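Local coordinates for protein alanine racemase, biosynthetic (Pseudomonas aeruginosa PAO1, PDB 6A2F) that is a dimeric, pyridoxal phosphate-bearing enzyme of the alanine racemase family, each subunit joining an N-terminal TIM-barrel domain to a C-terminal beta-rich domain, at residues A12-A20 / L208-G216; H50-L61 / L70-E80. One frame throughout, in Å; residues are numbered along the deposited sequence.

Contact 1. Residues A12-A20 / L208-G216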
ATOM      1  N   ALA A  12      20.848  -1.872 -11.919  1.00 10.85           N
ATOM      2  CA  ALA A  12      19.809  -1.880 -12.952  1.00 10.76           C
ATOM      3  C   ALA A  12      19.194  -0.481 -13.118  1.00 10.76           C
ATOM      4  O   ALA A  12      18.889  -0.058 -14.235  1.00 10.76           O
ATOM      5  CB  ALA A  12      18.736  -2.911 -12.639  1.00 10.66           C
ATOM      6  N   ILE A  13      19.020   0.228 -12.002  1.00 10.73           N
ATOM      7  CA  ILE A  13      18.513   1.604 -12.019  1.00 10.65           C
ATOM      8  C   ILE A  13      19.507   2.529 -12.731  1.00 10.71           C
ATOM      9  O   ILE A  13      19.104   3.364 -13.546  1.00 10.72           O
ATOM     10  CB  ILE A  13      18.180   2.111 -10.595  1.00 10.60           C
ATOM     11  CG1 ILE A  13      16.991   1.328 -10.027  1.00 10.58           C
ATOM     12  CG2 ILE A  13      17.886   3.611 -10.595  1.00 10.52           C
ATOM     13  CD1 ILE A  13      16.787   1.469  -8.533  1.00 10.52           C
ATOM     14  N   ARG A  14      20.797   2.366 -12.434  1.00 10.65           N
ATOM     15  CA  ARG A  14      21.855   3.107 -13.134  1.00 10.72           C
ATOM     16  C   ARG A  14      21.795   2.847 -14.641  1.00 10.77           C
ATOM     17  O   ARG A  14      21.889   3.780 -15.437  1.00 10.73           O
ATOM     18  CB  ARG A  14      23.247   2.752 -12.589  1.00 10.62           C
ATOM     19  CG  ARG A  14      23.494   3.181 -11.149  1.00 10.58           C
ATOM     20  CD  ARG A  14      24.952   3.011 -10.745  1.00 10.47           C
ATOM     21  NE  ARG A  14      25.792   4.091 -11.254  1.00 10.47           N
ATOM     22  CZ  ARG A  14      27.104   4.198 -11.053  1.00 10.51           C
ATOM     23  NH1 ARG A  14      27.759   3.283 -10.348  1.00 10.56           N
ATOM     24  NH2 ARG A  14      27.769   5.226 -11.563  1.00 10.39           N
ATOM     25  N   HIS A  15      21.630   1.578 -15.015  1.00 10.98           N
ATOM     26  CA  HIS A  15      21.483   1.165 -16.415  1.00 11.15           C
ATOM     27  C   HIS A  15      20.277   1.831 -17.091  1.00 11.19           C
ATOM     28  O   HIS A  15      20.408   2.401 -18.177  1.00 11.29           O
ATOM     29  CB  HIS A  15      21.379  -0.365 -16.518  1.00 11.19           C
ATOM     30  CG  HIS A  15      21.213  -0.872 -17.919  1.00 11.32           C
ATOM     31  ND1 HIS A  15      19.984  -0.955 -18.540  1.00 11.39           N
ATOM     32  CD2 HIS A  15      22.120  -1.321 -18.818  1.00 11.37           C
ATOM     33  CE1 HIS A  15      20.143  -1.427 -19.763  1.00 11.38           C
ATOM     34  NE2 HIS A  15      21.429  -1.658 -19.956  1.00 11.40           N
ATOM     35  N   ASN A  16      19.117   1.763 -16.441  1.00 11.21           N
ATOM     36  CA  ASN A  16      17.891   2.314 -17.006  1.00 11.40           C
ATOM     37  C   ASN A  16      17.955   3.832 -17.131  1.00 11.55           C
ATOM     38  O   ASN A  16      17.407   4.404 -18.080  1.00 11.59           O
ATOM     39  CB  ASN A  16      16.677   1.905 -16.176  1.00 11.46           C
ATOM     40  CG  ASN A  16      16.460   0.406 -16.148  1.00 11.53           C
ATOM     41  OD1 ASN A  16      16.857  -0.322 -17.065  1.00 11.61           O
ATOM     42  ND2 ASN A  16      15.820  -0.068 -15.088  1.00 11.58           N
ATOM     43  N   TYR A  17      18.630   4.478 -16.181  1.00 11.72           N
ATOM     44  CA  TYR A  17      18.839   5.923 -16.233  1.00 11.80           C
ATOM     45  C   TYR A  17      19.701   6.345 -17.428  1.00 12.11           C
ATOM     46  O   TYR A  17      19.382   7.320 -18.109  1.00 12.17           O
ATOM     47  CB  TYR A  17      19.441   6.453 -14.929  1.00 11.61           C
ATOM     48  CG  TYR A  17      19.622   7.952 -14.957  1.00 11.58           C
ATOM     49  CD1 TYR A  17      18.529   8.806 -14.804  1.00 11.53           C
ATOM     50  CD2 TYR A  17      20.877   8.518 -15.169  1.00 11.52           C
ATOM     51  CE1 TYR A  17      18.679  10.180 -14.850  1.00 11.51           C
ATOM     52  CE2 TYR A  17      21.038   9.894 -15.212  1.00 11.60           C
ATOM     53  CZ  TYR A  17      19.935  10.721 -15.055  1.00 11.60           C
ATOM     54  OH  TYR A  17      20.081  12.090 -15.097  1.00 11.64           O
ATOM     55  N   ALA A  18      20.789   5.611 -17.671  1.00 12.35           N
ATOM     56  CA  ALA A  18      21.679   5.886 -18.796  1.00 12.61           C
ATOM     57  C   ALA A  18      20.955   5.661 -20.124  1.00 12.94           C
ATOM     58  O   ALA A  18      21.211   6.358 -21.109  1.00 12.91           O
ATOM     59  CB  ALA A  18      22.924   5.018 -18.713  1.00 12.48           C
ATOM     60  N   LEU A  19      20.054   4.680 -20.135  1.00 13.25           N
ATOM     61  CA  LEU A  19      19.213   4.402 -21.290  1.00 13.56           C
ATOM     62  C   LEU A  19      18.268   5.576 -21.571  1.00 13.81           C
ATOM     63  O   LEU A  19      18.022   5.920 -22.730  1.00 13.80           O
ATOM     64  CB  LEU A  19      18.423   3.108 -21.064  1.00 13.37           C
ATOM     65  CG  LEU A  19      17.706   2.461 -22.254  1.00 13.34           C
ATOM     66  CD1 LEU A  19      17.649   0.953 -22.068  1.00 13.36           C
ATOM     67  CD2 LEU A  19      16.307   3.028 -22.458  1.00 13.35           C
ATOM     68  N   ALA A  20      17.740   6.180 -20.508  1.00 14.13           N
ATOM     69  CA  ALA A  20      16.876   7.352 -20.635  1.00 14.42           C
ATOM     70  C   ALA A  20      17.659   8.541 -21.182  1.00 14.58           C
ATOM     71  O   ALA A  20      17.167   9.270 -22.042  1.00 14.63           O
ATOM     72  CB  ALA A  20      16.237   7.700 -19.298  1.00 14.33           C
ATOM     73  N   LEU A 208      14.525  15.916 -19.462  1.00 11.61           N
ATOM     74  CA  LEU A 208      13.663  14.744 -19.409  1.00 11.45           C
ATOM     75  C   LEU A 208      13.258  14.482 -17.964  1.00 11.41           C
ATOM     76  O   LEU A 208      13.975  14.864 -17.038  1.00 11.58           O
ATOM     77  CB  LEU A 208      14.402  13.522 -19.963  1.00 11.50           C
ATOM     78  CG  LEU A 208      15.117  13.643 -21.317  1.00 11.51           C
ATOM     79  CD1 LEU A 208      15.942  12.393 -21.575  1.00 11.48           C
ATOM     80  CD2 LEU A 208      14.144  13.900 -22.464  1.00 11.35           C
ATOM     81  N   ARG A 209      12.110  13.837 -17.760  1.00 11.17           N
ATOM     82  CA  ARG A 209      11.673  13.483 -16.409  1.00 10.78           C
ATOM     83  C   ARG A 209      11.304  12.009 -16.316  1.00 10.51           C
ATOM     84  O   ARG A 209      10.130  11.681 -16.090  1.00 10.49           O
ATOM     85  CB  ARG A 209      10.484  14.342 -15.962  1.00 10.87           C
ATOM     86  CG  ARG A 209      10.664  15.838 -16.140  1.00 10.95           C
ATOM     87  CD  ARG A 209       9.583  16.619 -15.410  1.00 11.02           C
ATOM     88  NE  ARG A 209       8.228  16.200 -15.769  1.00 11.10           N
ATOM     89  CZ  ARG A 209       7.531  16.682 -16.798  1.00 11.16           C
ATOM     90  NH1 ARG A 209       8.051  17.603 -17.606  1.00 11.03           N
ATOM     91  NH2 ARG A 209       6.306  16.230 -17.024  1.00 11.17           N
ATOM     92  N   PRO A 210      12.295  11.109 -16.493  1.00 10.25           N
ATOM     93  CA  PRO A 210      11.977   9.689 -16.352  1.00 10.09           C
ATOM     94  C   PRO A 210      11.771   9.267 -14.899  1.00  9.92           C
ATOM     95  O   PRO A 210      12.585   9.589 -14.030  1.00  9.80           O
ATOM     96  CB  PRO A 210      13.200   8.992 -16.954  1.00 10.12           C
ATOM     97  CG  PRO A 210      14.309   9.968 -16.818  1.00 10.12           C
ATOM     98  CD  PRO A 210      13.674  11.316 -16.973  1.00 10.19           C
ATOM     99  N   GLY A 211      10.659   8.572 -14.662  1.00  9.87           N
ATOM    100  CA  GLY A 211      10.362   7.940 -13.386  1.00  9.75           C
ATOM    101  C   GLY A 211      10.324   6.427 -13.520  1.00  9.76           C
ATOM    102  O   GLY A 211      11.342   5.754 -13.357  1.00  9.57           O
ATOM    103  N   ILE A 212       9.143   5.901 -13.842  1.00  9.85           N
ATOM    104  CA  ILE A 212       8.890   4.456 -13.860  1.00  9.96           C
ATOM    105  C   ILE A 212       9.916   3.637 -14.662  1.00 10.21           C
ATOM    106  O   ILE A 212      10.303   2.539 -14.237  1.00 10.23           O
ATOM    107  CB  ILE A 212       7.432   4.142 -14.301  1.00  9.87           C
ATOM    108  CG1 ILE A 212       7.053   2.679 -14.017  1.00  9.80           C
ATOM    109  CG2 ILE A 212       7.199   4.507 -15.762  1.00  9.77           C
ATOM    110  CD1 ILE A 212       6.834   2.349 -12.554  1.00  9.67           C
ATOM    111  N   MET A 213      10.375   4.177 -15.794  1.00 10.38           N
ATOM    112  CA  MET A 213      11.333   3.466 -16.648  1.00 10.61           C
ATOM    113  C   MET A 213      12.666   3.210 -15.945  1.00 10.73           C
ATOM    114  O   MET A 213      13.364   2.239 -16.258  1.00 10.81           O
ATOM    115  CB  MET A 213      11.548   4.187 -17.986  1.00 10.65           C
ATOM    116  CG  MET A 213      12.444   5.416 -17.929  1.00 10.76           C
ATOM    117  SD  MET A 213      12.691   6.169 -19.552  1.00 10.96           S
ATOM    118  CE  MET A 213      13.802   4.995 -20.324  1.00 10.76           C
ATOM    119  N   LEU A 214      13.000   4.076 -14.988  1.00 10.80           N
ATOM    120  CA  LEU A 214      14.207   3.929 -14.184  1.00 10.85           C
ATOM    121  C   LEU A 214      14.211   2.628 -13.398  1.00 10.87           C
ATOM    122  O   LEU A 214      15.271   2.084 -13.093  1.00 11.12           O
ATOM    123  CB  LEU A 214      14.356   5.114 -13.228  1.00 10.92           C
ATOM    124  CG  LEU A 214      15.266   6.301 -13.583  1.00 10.98           C
ATOM    125  CD1 LEU A 214      15.292   6.628 -15.069  1.00 10.95           C
ATOM    126  CD2 LEU A 214      14.875   7.521 -12.763  1.00 10.88           C
ATOM    127  N   TYR A 215      13.022   2.121 -13.093  1.00 10.78           N
ATOM    128  CA  TYR A 215      12.887   0.969 -12.206  1.00 10.80           C
ATOM    129  C   TYR A 215      12.585  -0.332 -12.964  1.00 10.85           C
ATOM    130  O   TYR A 215      12.323  -1.374 -12.361  1.00 10.66           O
ATOM    131  CB  TYR A 215      11.860   1.273 -11.103  1.00 10.62           C
ATOM    132  CG  TYR A 215      12.111   2.613 -10.430  1.00 10.55           C
ATOM    133  CD1 TYR A 215      13.061   2.743  -9.416  1.00 10.50           C
ATOM    134  CD2 TYR A 215      11.418   3.756 -10.832  1.00 10.53           C
ATOM    135  CE1 TYR A 215      13.306   3.968  -8.812  1.00 10.41           C
ATOM    136  CE2 TYR A 215      11.655   4.986 -10.237  1.00 10.50           C
ATOM    137  CZ  TYR A 215      12.598   5.089  -9.227  1.00 10.54           C
ATOM    138  OH  TYR A 215      12.827   6.314  -8.629  1.00 10.47           O
ATOM    139  N   GLY A 216      12.653  -0.258 -14.291  1.00 11.10           N
ATOM    140  CA  GLY A 216      12.493  -1.432 -15.142  1.00 11.50           C
ATOM    141  C   GLY A 216      11.054  -1.879 -15.283  1.00 11.87           C
ATOM    142  O   GLY A 216      10.776  -3.066 -15.484  1.00 11.97           O
TER
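The Tyr17 ring meets Leu214 at its edge, CD1 of the tyrosine lying 3.9 Å from CD1 of the leucine near the ring plane. Tyr215 carries Leu214 CB over one ring face, while Ile13 CD1 comes up to its CD1 obliquely. The third flat group, the amide of Asn16, keeps the carbonyl oxygen of Leu214 almost in its own plane. All three belong to a helix-on-loop contact of the TIM-barrel domain: helix 10-22 packs on the loop after strand 207-208, whose residues 212-215 form a 3-10 turn. Asn16 ND2 donates to Leu214 O at 3.0 Å with a nearly straight N-H...O angle of 166°, yet it sits well above the carbonyl plane. ND2 also bonds Lys231 O, so two backbone carbonyls grip this buried amide. The same Leu214 O receives a CA-H...O contact from Ile13 CA at 3.4 Å. Further along the helix, Ala20 CB rests on Pro210 CG, and Leu208 CD1 reaches Ala20 O. On its far side the loop serves the cofactor: Arg209 NE and Ile212 N bond the pyridoxal phosphate group carried by the modified lysine at position 34. Met213, with CG set between its backbone N and carbonyl carbon (chi1 77°), bends at chi3 to bring CE 3.8 Å from both Ala20 CB and Leu19 CD2.

Contact 2. Residues H50-L61 / L70-E80; sequences HDDADGFAVACL and LHASARILLLE
Phe56 N donates to Arg75 O (2.7 Å), the first of four nearly straight backbone bonds that pair strands 55-58 and 75-78 in parallel; Leu77 N to Phe56 O, Val58 N to Leu77 O and Leu79 N to Val58 O follow in alternation. The strands are neighbours in a beta-alpha-beta crossover of the TIM-barrel domain, with helix 61-70 as the connection. Water continues the pairing at both ends, linking Asp54 O to Arg75 N and, through a weak bond, Ala59 O to Glu80 N. Apolar contacts line both faces. Val58 CG2 meets Ile76 CG2 at 4.1 Å on the face covered by helix 61-70; on the other, Ala57 CB touches Leu79 CD2. Beyond the strands, the rings of His50 and His71 form an offset stack, centroids 4.0 Å apart and planes at 18°. His71 CD2 lies over the centre of the His50 ring, and Ala74 CB covers the opposite face of His71. That methyl also packs 4.0 Å from Phe56 CD2, at the phenyl edge. Ser73 N donates to His71 ND1 in the imidazole plane, which helps fix the ring's rotation. With ND1 accepting that bond, His71 is probably neutral and protonated at NE2.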
ATOM      1  N   HIS A  50      23.975   9.301  -7.419  1.00 12.20           N
ATOM      2  CA  HIS A  50      24.564  10.505  -6.822  1.00 12.29           C
ATOM      3  C   HIS A  50      25.351  11.340  -7.837  1.00 12.42           C
ATOM      4  O   HIS A  50      25.224  12.564  -7.869  1.00 12.39           O
ATOM      5  CB  HIS A  50      25.456  10.118  -5.640  1.00 12.33           C
ATOM      6  CG  HIS A  50      25.985  11.287  -4.871  1.00 12.38           C
ATOM      7  ND1 HIS A  50      25.487  11.654  -3.637  1.00 12.50           N
ATOM      8  CD2 HIS A  50      26.966  12.173  -5.158  1.00 12.29           C
ATOM      9  CE1 HIS A  50      26.140  12.717  -3.201  1.00 12.42           C
ATOM     10  NE2 HIS A  50      27.040  13.052  -4.106  1.00 12.32           N
ATOM     11  N   ASP A  51      26.150  10.668  -8.663  1.00 12.47           N
ATOM     12  CA  ASP A  51      26.974  11.332  -9.671  1.00 12.45           C
ATOM     13  C   ASP A  51      26.413  11.170 -11.078  1.00 12.27           C
ATOM     14  O   ASP A  51      26.594  12.043 -11.920  1.00 12.26           O
ATOM     15  CB  ASP A  51      28.411  10.811  -9.610  1.00 12.79           C
ATOM     16  CG  ASP A  51      28.991  10.860  -8.205  1.00 13.25           C
ATOM     17  OD1 ASP A  51      28.938  11.941  -7.574  1.00 13.52           O
ATOM     18  OD2 ASP A  51      29.496   9.817  -7.724  1.00 13.39           O
ATOM     19  N   ASP A  52      25.731  10.052 -11.324  1.00 12.22           N
ATOM     20  CA  ASP A  52      25.129   9.763 -12.629  1.00 12.11           C
ATOM     21  C   ASP A  52      24.071  10.786 -13.030  1.00 11.99           C
ATOM     22  O   ASP A  52      24.023  11.208 -14.187  1.00 11.94           O
ATOM     23  CB  ASP A  52      24.489   8.369 -12.642  1.00 12.14           C
ATOM     24  CG  ASP A  52      25.505   7.244 -12.759  1.00 12.29           C
ATOM     25  OD1 ASP A  52      26.728   7.498 -12.668  1.00 12.49           O
ATOM     26  OD2 ASP A  52      25.070   6.088 -12.935  1.00 12.21           O
ATOM     27  N   ALA A  53      23.226  11.168 -12.072  1.00 11.80           N
ATOM     28  CA  ALA A  53      22.040  11.973 -12.358  1.00 11.62           C
ATOM     29  C   ALA A  53      22.362  13.448 -12.575  1.00 11.48           C
ATOM     30  O   ALA A  53      23.172  14.032 -11.856  1.00 11.41           O
ATOM     31  CB  ALA A  53      21.005  11.809 -11.255  1.00 11.59           C
ATOM     32  N   ASP A  54      21.715  14.039 -13.572  1.00 11.35           N
ATOM     33  CA  ASP A  54      21.849  15.467 -13.836  1.00 11.24           C
ATOM     34  C   ASP A  54      21.105  16.271 -12.779  1.00 10.96           C
ATOM     35  O   ASP A  54      21.455  17.409 -12.499  1.00 10.95           O
ATOM     36  CB  ASP A  54      21.322  15.809 -15.232  1.00 11.45           C
ATOM     37  CG  ASP A  54      21.970  14.974 -16.324  1.00 11.60           C
ATOM     38  OD1 ASP A  54      23.181  14.677 -16.217  1.00 11.80           O
ATOM     39  OD2 ASP A  54      21.264  14.613 -17.291  1.00 11.77           O
ATOM     40  N   GLY A  55      20.082  15.660 -12.195  1.00 10.73           N
ATOM     41  CA  GLY A  55      19.317  16.270 -11.117  1.00 10.46           C
ATOM     42  C   GLY A  55      18.262  15.316 -10.606  1.00 10.23           C
ATOM     43  O   GLY A  55      18.108  14.218 -11.133  1.00 10.21           O
ATOM     44  N   PHE A  56      17.527  15.738  -9.584  1.00 10.12           N
ATOM     45  CA  PHE A  56      16.494  14.898  -8.982  1.00 10.03           C
ATOM     46  C   PHE A  56      15.153  15.608  -8.933  1.00 10.00           C
ATOM     47  O   PHE A  56      15.095  16.820  -8.735  1.00 10.04           O
ATOM     48  CB  PHE A  56      16.908  14.471  -7.571  1.00  9.92           C
ATOM     49  CG  PHE A  56      18.142  13.621  -7.534  1.00  9.82           C
ATOM     50  CD1 PHE A  56      18.071  12.257  -7.791  1.00  9.81           C
ATOM     51  CD2 PHE A  56      19.379  14.183  -7.245  1.00  9.83           C
ATOM     52  CE1 PHE A  56      19.209  11.469  -7.761  1.00  9.80           C
ATOM     53  CE2 PHE A  56      20.524  13.401  -7.213  1.00  9.80           C
ATOM     54  CZ  PHE A  56      20.439  12.044  -7.470  1.00  9.80           C
ATOM     55  N   ALA A  57      14.080  14.845  -9.113  1.00  9.98           N
ATOM     56  CA  ALA A  57      12.725  15.374  -8.982  1.00  9.97           C
ATOM     57  C   ALA A  57      11.937  14.594  -7.925  1.00  9.97           C
ATOM     58  O   ALA A  57      11.950  13.355  -7.906  1.00  9.80           O
ATOM     59  CB  ALA A  57      12.007  15.345 -10.323  1.00  9.94           C
ATOM     60  N   VAL A  58      11.265  15.334  -7.044  1.00  9.99           N
ATOM     61  CA  VAL A  58      10.447  14.754  -5.970  1.00  9.96           C
ATOM     62  C   VAL A  58       9.061  15.409  -5.907  1.00  9.99           C
ATOM     63  O   VAL A  58       8.804  16.397  -6.597  1.00  9.76           O
ATOM     64  CB  VAL A  58      11.147  14.853  -4.596  1.00  9.99           C
ATOM     65  CG1 VAL A  58      12.378  13.951  -4.540  1.00  9.93           C
ATOM     66  CG2 VAL A  58      11.502  16.301  -4.267  1.00  9.98           C
ATOM     67  N   ALA A  59       8.182  14.861  -5.067  1.00 10.15           N
ATOM     68  CA  ALA A  59       6.789  15.315  -4.964  1.00 10.32           C
ATOM     69  C   ALA A  59       6.503  16.362  -3.862  1.00 10.46           C
ATOM     70  O   ALA A  59       5.459  17.031  -3.889  1.00 10.45           O
ATOM     71  CB  ALA A  59       5.871  14.112  -4.796  1.00 10.31           C
ATOM     72  N   CYS A  60       7.411  16.489  -2.894  1.00 10.51           N
ATOM     73  CA  CYS A  60       7.200  17.380  -1.747  1.00 10.58           C
ATOM     74  C   CYS A  60       8.514  17.745  -1.064  1.00 10.69           C
ATOM     75  O   CYS A  60       9.557  17.146  -1.347  1.00 10.73           O
ATOM     76  CB  CYS A  60       6.235  16.745  -0.734  1.00 10.59           C
ATOM     77  SG  CYS A  60       6.843  15.221   0.026  1.00 10.55           S
ATOM     78  N   LEU A  61       8.444  18.724  -0.158  1.00 10.73           N
ATOM     79  CA  LEU A  61       9.618  19.282   0.521  1.00 10.66           C
ATOM     80  C   LEU A  61      10.326  18.257   1.405  1.00 10.70           C
ATOM     81  O   LEU A  61      11.561  18.243   1.481  1.00 10.71           O
ATOM     82  CB  LEU A  61       9.213  20.515   1.343  1.00 10.67           C
ATOM     83  CG  LEU A  61      10.271  21.371   2.051  1.00 10.70           C
ATOM     84  CD1 LEU A  61      11.014  22.266   1.072  1.00 10.61           C
ATOM     85  CD2 LEU A  61       9.608  22.220   3.125  1.00 10.69           C
ATOM     86  N   LEU A  70      21.622  14.070   1.203  1.00 11.05           N
ATOM     87  CA  LEU A  70      22.528  13.111   0.569  1.00 11.00           C
ATOM     88  C   LEU A  70      23.418  13.732  -0.503  1.00 10.95           C
ATOM     89  O   LEU A  70      24.541  13.270  -0.713  1.00 11.02           O
ATOM     90  CB  LEU A  70      21.748  11.928  -0.001  1.00 10.98           C
ATOM     91  CG  LEU A  70      21.144  10.995   1.057  1.00 11.07           C
ATOM     92  CD1 LEU A  70      19.976  10.215   0.475  1.00 11.11           C
ATOM     93  CD2 LEU A  70      22.183  10.049   1.644  1.00 11.02           C
ATOM     94  N   HIS A  71      22.913  14.770  -1.171  1.00 10.86           N
ATOM     95  CA  HIS A  71      23.654  15.475  -2.221  1.00 10.83           C
ATOM     96  C   HIS A  71      23.549  16.979  -2.026  1.00 10.73           C
ATOM     97  O   HIS A  71      22.471  17.561  -2.154  1.00 10.72           O
ATOM     98  CB  HIS A  71      23.135  15.090  -3.611  1.00 10.93           C
ATOM     99  CG  HIS A  71      24.110  15.357  -4.716  1.00 11.09           C
ATOM    100  ND1 HIS A  71      24.744  16.572  -4.879  1.00 11.16           N
ATOM    101  CD2 HIS A  71      24.553  14.565  -5.721  1.00 11.12           C
ATOM    102  CE1 HIS A  71      25.536  16.515  -5.934  1.00 11.12           C
ATOM    103  NE2 HIS A  71      25.440  15.308  -6.462  1.00 11.10           N
ATOM    104  N   ALA A  72      24.688  17.601  -1.738  1.00 10.69           N
ATOM    105  CA  ALA A  72      24.745  19.007  -1.344  1.00 10.56           C
ATOM    106  C   ALA A  72      24.484  19.992  -2.484  1.00 10.60           C
ATOM    107  O   ALA A  72      23.956  21.087  -2.254  1.00 10.59           O
ATOM    108  CB  ALA A  72      26.083  19.311  -0.685  1.00 10.39           C
ATOM    109  N   SER A  73      24.840  19.609  -3.709  1.00 10.52           N
ATOM    110  CA  SER A  73      24.831  20.560  -4.825  1.00 10.46           C
ATOM    111  C   SER A  73      23.845  20.255  -5.959  1.00 10.42           C
ATOM    112  O   SER A  73      23.592  21.116  -6.802  1.00 10.62           O
ATOM    113  CB  SER A  73      26.242  20.710  -5.393  1.00 10.36           C
ATOM    114  OG  SER A  73      26.799  19.440  -5.662  1.00 10.44           O
ATOM    115  N   ALA A  74      23.293  19.044  -5.987  1.00 10.23           N
ATOM    116  CA  ALA A  74      22.444  18.632  -7.103  1.00 10.07           C
ATOM    117  C   ALA A  74      21.169  19.468  -7.229  1.00 10.01           C
ATOM    118  O   ALA A  74      20.623  19.961  -6.230  1.00 10.01           O
ATOM    119  CB  ALA A  74      22.097  17.159  -6.999  1.00 10.11           C
ATOM    120  N   ARG A  75      20.714  19.628  -8.470  1.00  9.75           N
ATOM    121  CA  ARG A  75      19.427  20.244  -8.757  1.00  9.57           C
ATOM    122  C   ARG A  75      18.297  19.342  -8.232  1.00  9.37           C
ATOM    123  O   ARG A  75      18.234  18.157  -8.562  1.00  9.33           O
ATOM    124  CB  ARG A  75      19.275  20.473 -10.266  1.00  9.57           C
ATOM    125  CG  ARG A  75      18.115  21.378 -10.648  1.00  9.65           C
ATOM    126  CD  ARG A  75      17.812  21.324 -12.138  1.00  9.67           C
ATOM    127  NE  ARG A  75      18.705  22.153 -12.959  1.00  9.71           N
ATOM    128  CZ  ARG A  75      18.406  23.365 -13.423  1.00  9.64           C
ATOM    129  NH1 ARG A  75      17.236  23.928 -13.137  1.00  9.60           N
ATOM    130  NH2 ARG A  75      19.282  24.020 -14.174  1.00  9.54           N
ATOM    131  N   ILE A  76      17.439  19.904  -7.384  1.00  9.15           N
ATOM    132  CA  ILE A  76      16.261  19.192  -6.881  1.00  8.95           C
ATOM    133  C   ILE A  76      14.989  19.976  -7.223  1.00  8.80           C
ATOM    134  O   ILE A  76      14.802  21.109  -6.783  1.00  8.83           O
ATOM    135  CB  ILE A  76      16.325  18.922  -5.354  1.00  8.90           C
ATOM    136  CG1 ILE A  76      17.646  18.245  -4.956  1.00  8.82           C
ATOM    137  CG2 ILE A  76      15.140  18.068  -4.918  1.00  8.85           C
ATOM    138  CD1 ILE A  76      17.932  18.260  -3.469  1.00  8.70           C
ATOM    139  N   LEU A  77      14.125  19.357  -8.018  1.00  8.70           N
ATOM    140  CA  LEU A  77      12.874  19.967  -8.448  1.00  8.57           C
ATOM    141  C   LEU A  77      11.695  19.486  -7.606  1.00  8.47           C
ATOM    142  O   LEU A  77      11.478  18.290  -7.468  1.00  8.37           O
ATOM    143  CB  LEU A  77      12.623  19.636  -9.920  1.00  8.56           C
ATOM    144  CG  LEU A  77      11.261  19.992 -10.518  1.00  8.57           C
ATOM    145  CD1 LEU A  77      11.064  21.497 -10.535  1.00  8.48           C
ATOM    146  CD2 LEU A  77      11.141  19.410 -11.918  1.00  8.55           C
ATOM    147  N   LEU A  78      10.952  20.431  -7.035  1.00  8.52           N
ATOM    148  CA  LEU A  78       9.661  20.133  -6.423  1.00  8.53           C
ATOM    149  C   LEU A  78       8.607  20.146  -7.527  1.00  8.59           C
ATOM    150  O   LEU A  78       8.262  21.209  -8.046  1.00  8.57           O
ATOM    151  CB  LEU A  78       9.301  21.175  -5.362  1.00  8.51           C
ATOM    152  CG  LEU A  78      10.147  21.363  -4.100  1.00  8.57           C
ATOM    153  CD1 LEU A  78       9.733  22.654  -3.399  1.00  8.53           C
ATOM    154  CD2 LEU A  78      10.024  20.178  -3.156  1.00  8.48           C
ATOM    155  N   LEU A  79       8.111  18.966  -7.890  1.00  8.64           N
ATOM    156  CA  LEU A  79       7.175  18.820  -9.008  1.00  8.80           C
ATOM    157  C   LEU A  79       5.855  19.566  -8.805  1.00  8.97           C
ATOM    158  O   LEU A  79       5.290  20.097  -9.756  1.00  8.86           O
ATOM    159  CB  LEU A  79       6.909  17.341  -9.308  1.00  8.66           C
ATOM    160  CG  LEU A  79       8.084  16.538  -9.879  1.00  8.65           C
ATOM    161  CD1 LEU A  79       7.835  15.043  -9.753  1.00  8.65           C
ATOM    162  CD2 LEU A  79       8.378  16.921 -11.322  1.00  8.60           C
ATOM    163  N   GLU A  80       5.374  19.600  -7.564  1.00  9.26           N
ATOM    164  CA  GLU A  80       4.113  20.265  -7.240  1.00  9.50           C
ATOM    165  C   GLU A  80       4.340  21.629  -6.590  1.00  9.51           C
ATOM    166  O   GLU A  80       3.382  22.294  -6.193  1.00  9.59           O
ATOM    167  CB  GLU A  80       3.260  19.386  -6.319  1.00  9.74           C
ATOM    168  CG  GLU A  80       2.846  18.053  -6.926  1.00 10.11           C
ATOM    169  CD  GLU A  80       2.239  17.110  -5.900  1.00 10.38           C
ATOM    170  OE1 GLU A  80       1.483  17.587  -5.017  1.00 10.48           O
ATOM    171  OE2 GLU A  80       2.516  15.888  -5.978  1.00 10.48           O
TER
HETATM  172  O   HOH W   1      22.482  18.740 -10.409  1.00  9.45           O
HETATM  173  O   HOH W   2       6.377  19.546  -4.906  1.00  7.97           O

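How the contacts relate
Both contacts are largely buried parts of the TIM-barrel domain, but they join different layers. Contact 1 sets an outer helix against a loop, through side-chain packing and one amide bond to a backbone carbonyl; contact 2 joins neighbouring strands by regular backbone bonds, its stacked histidines lying at a partly exposed end. Strand 28-32 lies between them in the sheet, pairing with 55-58 on one side and 207-208 on the other. They meet directly where Arg14 NE forms a salt bridge with Asp52 OD2 (2.7 Å) and Tyr17 OH, bonded to Ala29 O of strand 28-32, probably also pairs with Asp54 N. Contact 1 borders the cofactor, whereas the Glu80 end of contact 2 approaches a bound D-lysine and the second subunit.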